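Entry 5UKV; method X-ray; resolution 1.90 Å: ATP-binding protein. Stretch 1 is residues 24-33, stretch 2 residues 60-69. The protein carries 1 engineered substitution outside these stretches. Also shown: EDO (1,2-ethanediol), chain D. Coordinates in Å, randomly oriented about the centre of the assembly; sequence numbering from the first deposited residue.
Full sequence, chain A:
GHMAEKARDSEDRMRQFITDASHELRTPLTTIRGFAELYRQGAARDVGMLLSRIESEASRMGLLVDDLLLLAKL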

# COMPACT_ATOMS: atom_id res chain seq x y z
N GLU A 24 3.90 -7.51 -1.67
CA GLU A 24 3.32 -7.92 -0.42
C GLU A 24 2.10 -7.07 -0.01
O GLU A 24 1.10 -7.58 0.57
CB GLU A 24 4.40 -7.80 0.69
CG GLU A 24 5.46 -8.95 0.75
CD GLU A 24 6.64 -8.64 1.66
OE1 GLU A 24 6.62 -7.58 2.37
OE2 GLU A 24 7.67 -9.37 1.55
N LEU A 25 2.14 -5.79 -0.36
CA LEU A 25 0.97 -4.91 -0.17
C LEU A 25 -0.14 -5.22 -1.10
O LEU A 25 -1.30 -5.08 -0.77
CB LEU A 25 1.39 -3.41 -0.34
CG LEU A 25 2.35 -2.88 0.69
CD1 LEU A 25 2.92 -1.55 0.18
CD2 LEU A 25 1.58 -2.78 2.03
N ARG A 26 0.20 -5.61 -2.30
CA ARG A 26 -0.77 -5.88 -3.30
C ARG A 26 -1.74 -6.97 -2.98
O ARG A 26 -2.86 -6.89 -3.34
CB ARG A 26 -0.09 -6.22 -4.59
CG ARG A 26 -0.70 -5.46 -5.70
CD ARG A 26 -0.57 -6.21 -6.97
NE ARG A 26 0.25 -5.50 -7.90
CZ ARG A 26 0.24 -5.79 -9.19
NH1 ARG A 26 1.00 -5.14 -10.05
NH2 ARG A 26 -0.54 -6.76 -9.62
N THR A 27 -1.28 -8.00 -2.31
CA THR A 27 -2.09 -9.09 -2.01
C THR A 27 -3.27 -8.76 -1.06
O THR A 27 -4.38 -8.97 -1.43
CB THR A 27 -1.22 -10.21 -1.47
OG1 THR A 27 -0.18 -10.46 -2.42
CG2 THR A 27 -2.03 -11.44 -1.20
N PRO A 28 -3.02 -8.31 0.17
CA PRO A 28 -4.19 -7.83 0.92
C PRO A 28 -5.08 -6.74 0.21
O PRO A 28 -6.33 -6.74 0.32
CB PRO A 28 -3.57 -7.38 2.23
CG PRO A 28 -2.18 -7.02 1.91
CD PRO A 28 -1.78 -7.95 0.84
N LEU A 29 -4.51 -5.84 -0.57
CA LEU A 29 -5.32 -4.91 -1.30
C LEU A 29 -6.33 -5.48 -2.27
O LEU A 29 -7.41 -4.89 -2.50
CB LEU A 29 -4.46 -3.99 -2.23
CG LEU A 29 -4.40 -2.56 -2.00
CD1 LEU A 29 -3.43 -1.79 -2.93
CD2 LEU A 29 -5.80 -1.96 -1.82
N THR A 30 -5.88 -6.47 -3.04
CA THR A 30 -6.77 -7.18 -4.01
C THR A 30 -7.92 -7.87 -3.31
O THR A 30 -9.02 -7.81 -3.79
CB THR A 30 -5.92 -8.16 -4.89
OG1 THR A 30 -5.06 -7.37 -5.72
CG2 THR A 30 -6.85 -8.86 -5.88
N THR A 31 -7.71 -8.45 -2.13
CA THR A 31 -8.80 -8.80 -1.24
C THR A 31 -9.85 -7.71 -0.85
O THR A 31 -11.03 -7.92 -1.01
CB THR A 31 -8.30 -9.49 -0.00
OG1 THR A 31 -7.64 -10.71 -0.40
CG2 THR A 31 -9.42 -9.94 0.90
N ILE A 32 -9.39 -6.58 -0.29
CA ILE A 32 -10.24 -5.50 0.02
C ILE A 32 -11.04 -5.09 -1.22
O ILE A 32 -12.29 -4.94 -1.18
CB ILE A 32 -9.42 -4.35 0.60
CG1 ILE A 32 -8.78 -4.68 1.93
CG2 ILE A 32 -10.32 -3.14 0.72
CD1 ILE A 32 -7.49 -3.96 2.32
N ARG A 33 -10.37 -4.92 -2.34
CA ARG A 33 -11.05 -4.53 -3.56
C ARG A 33 -12.06 -5.55 -4.06
O ARG A 33 -13.13 -5.20 -4.39
CB ARG A 33 -10.07 -4.25 -4.66
CG ARG A 33 -9.36 -2.94 -4.54
CD ARG A 33 -8.41 -2.73 -5.68
NE ARG A 33 -9.06 -1.95 -6.72
CZ ARG A 33 -8.38 -1.35 -7.67
NH1 ARG A 33 -7.07 -1.49 -7.69
NH2 ARG A 33 -9.00 -0.62 -8.58
C1 EDO D . 6.44 -6.52 10.32
O1 EDO D . 5.64 -6.19 11.45
C2 EDO D . 5.66 -7.23 9.22
O2 EDO D . 6.31 -7.00 7.95
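Stretch 2 (60-69) RMGLLVDDLL

Stretch 2 is helical throughout, part of a longer helix that extends past both of its ends. Its phi/psi values stay near -60/-40, and backbone hydrogen bonds run regularly from Leu64 N to Arg60 O through to Leu69 N to Val65 O. It lies against the helix of stretch 1 in a roughly antiparallel sense. The axes come within 9.8 Å and cross at -156°. The backbones are nearest at Leu25 and Met61, whose CA atoms are 6.2 Å apart.

The fit is knob into hole in both directions. Leu25 fills a hollow lined by Met61, Leu64, Val65 and Leu68. Leu25 CD2 lies 3.8 Å from Leu64 CB and 3.9 Å from Val65 CG2, while Leu25 CD1 reaches Leu68 CD1 at 4.0 Å. The reciprocal knob is Met61, a selenomethionine with chi angles m, t, p. It sits among Leu25, Pro28, Leu29 and Ile32. Met61 CG meets Pro28 CG at 3.5 Å, Met61 SE is 4.0 Å from Ile32 CD1, and Met61 CE is 3.9 Å from Leu29 CG. The two knobs also touch each other, with Leu25 CD2 4.1 Å from Met61 CE. In both residues the CA-to-CB bond points sideways, but the end of the side chain comes nearer to the opposing helix.

Stretch 1 is kinked where Pro28 N, lacking a hydrogen, makes no bond to the preceding turn. The CA-to-CB bond of Pro28 points toward stretch 2, and its ring forms a compact bump there. Beside its contact with Met61, Pro28 CB lies 4.2 Å from Arg60 CD. Leu64 covers the margin near Glu24, with Leu64 CD1 4.0 Å from Glu24 O.

No hydrogen bond crosses between the stretches, and the 416 Å² buried between them reflects mainly apolar packing. At the edge of this packing, an ethanediol O2 lies 3.5 Å from Leu64 CD2 and makes a weak 3.5 Å hydrogen bond to Asp67 OD2.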

# COMPACT_ATOMS: atom_id res chain seq x y z
N ARG A 60 -3.58 -5.72 8.54
CA ARG A 60 -2.40 -6.37 8.05
C ARG A 60 -1.56 -5.37 7.19
O ARG A 60 -0.35 -5.36 7.29
CB ARG A 60 -2.72 -7.64 7.17
CG ARG A 60 -1.56 -8.44 6.60
CD ARG A 60 -1.98 -9.48 5.51
NE ARG A 60 -3.09 -10.33 5.99
CZ ARG A 60 -2.96 -11.27 6.91
NH1 ARG A 60 -1.78 -11.53 7.41
NH2 ARG A 60 -3.99 -12.00 7.29
N MSE A 61 -2.15 -4.66 6.26
CA MSE A 61 -1.37 -3.73 5.50
C MSE A 61 -0.85 -2.61 6.31
O MSE A 61 0.20 -2.03 6.03
CB MSE A 61 -2.27 -2.97 4.44
CG MSE A 61 -2.49 -3.81 3.27
SE MSE A 61 -3.71 -2.85 1.96
CE MSE A 61 -2.32 -1.77 1.26
N GLY A 62 -1.58 -2.28 7.37
CA GLY A 62 -1.11 -1.25 8.22
C GLY A 62 0.21 -1.56 8.86
O GLY A 62 1.12 -0.70 9.00
N LEU A 63 0.33 -2.77 9.30
CA LEU A 63 1.57 -3.23 9.82
C LEU A 63 2.65 -3.32 8.82
O LEU A 63 3.78 -3.02 9.14
CB LEU A 63 1.35 -4.58 10.43
CG LEU A 63 0.32 -4.66 11.58
CD1 LEU A 63 0.18 -6.15 11.88
CD2 LEU A 63 0.86 -3.89 12.74
N LEU A 64 2.37 -3.78 7.61
CA LEU A 64 3.39 -3.83 6.57
C LEU A 64 3.87 -2.39 6.34
O LEU A 64 5.06 -2.09 6.06
CB LEU A 64 2.80 -4.43 5.25
CG LEU A 64 2.52 -5.95 5.39
CD1 LEU A 64 1.52 -6.51 4.36
CD2 LEU A 64 3.81 -6.82 5.51
N VAL A 65 2.93 -1.46 6.23
CA VAL A 65 3.32 -0.11 5.89
C VAL A 65 4.15 0.49 6.99
O VAL A 65 5.13 1.27 6.75
CB VAL A 65 2.04 0.74 5.62
CG1 VAL A 65 2.36 2.24 5.63
CG2 VAL A 65 1.49 0.39 4.29
N ASP A 66 3.76 0.26 8.24
CA ASP A 66 4.61 0.81 9.35
C ASP A 66 6.03 0.26 9.32
O ASP A 66 7.02 1.02 9.51
CB ASP A 66 3.98 0.61 10.73
CG ASP A 66 2.74 1.49 10.98
OD1 ASP A 66 2.58 2.61 10.36
OD2 ASP A 66 1.89 1.02 11.81
N ASP A 67 6.18 -1.01 8.98
CA ASP A 67 7.46 -1.59 8.87
C ASP A 67 8.23 -1.07 7.68
O ASP A 67 9.44 -0.80 7.80
CB ASP A 67 7.32 -3.09 8.75
CG ASP A 67 8.60 -3.81 9.18
OD1 ASP A 67 9.15 -3.46 10.29
OD2 ASP A 67 8.98 -4.81 8.50
N LEU A 68 7.56 -0.83 6.55
CA LEU A 68 8.27 -0.19 5.44
C LEU A 68 8.83 1.19 5.76
O LEU A 68 9.96 1.54 5.39
CB LEU A 68 7.37 -0.04 4.26
CG LEU A 68 7.12 -1.32 3.55
CD1 LEU A 68 6.23 -0.98 2.37
CD2 LEU A 68 8.45 -1.98 3.10
N LEU A 69 8.04 1.97 6.48
CA LEU A 69 8.41 3.30 6.93
C LEU A 69 9.67 3.22 7.75
O LEU A 69 10.60 4.04 7.52
CB LEU A 69 7.24 3.96 7.68
CG LEU A 69 6.13 4.77 6.95
CD1 LEU A 69 5.18 5.39 7.97
CD2 LEU A 69 6.84 5.86 6.09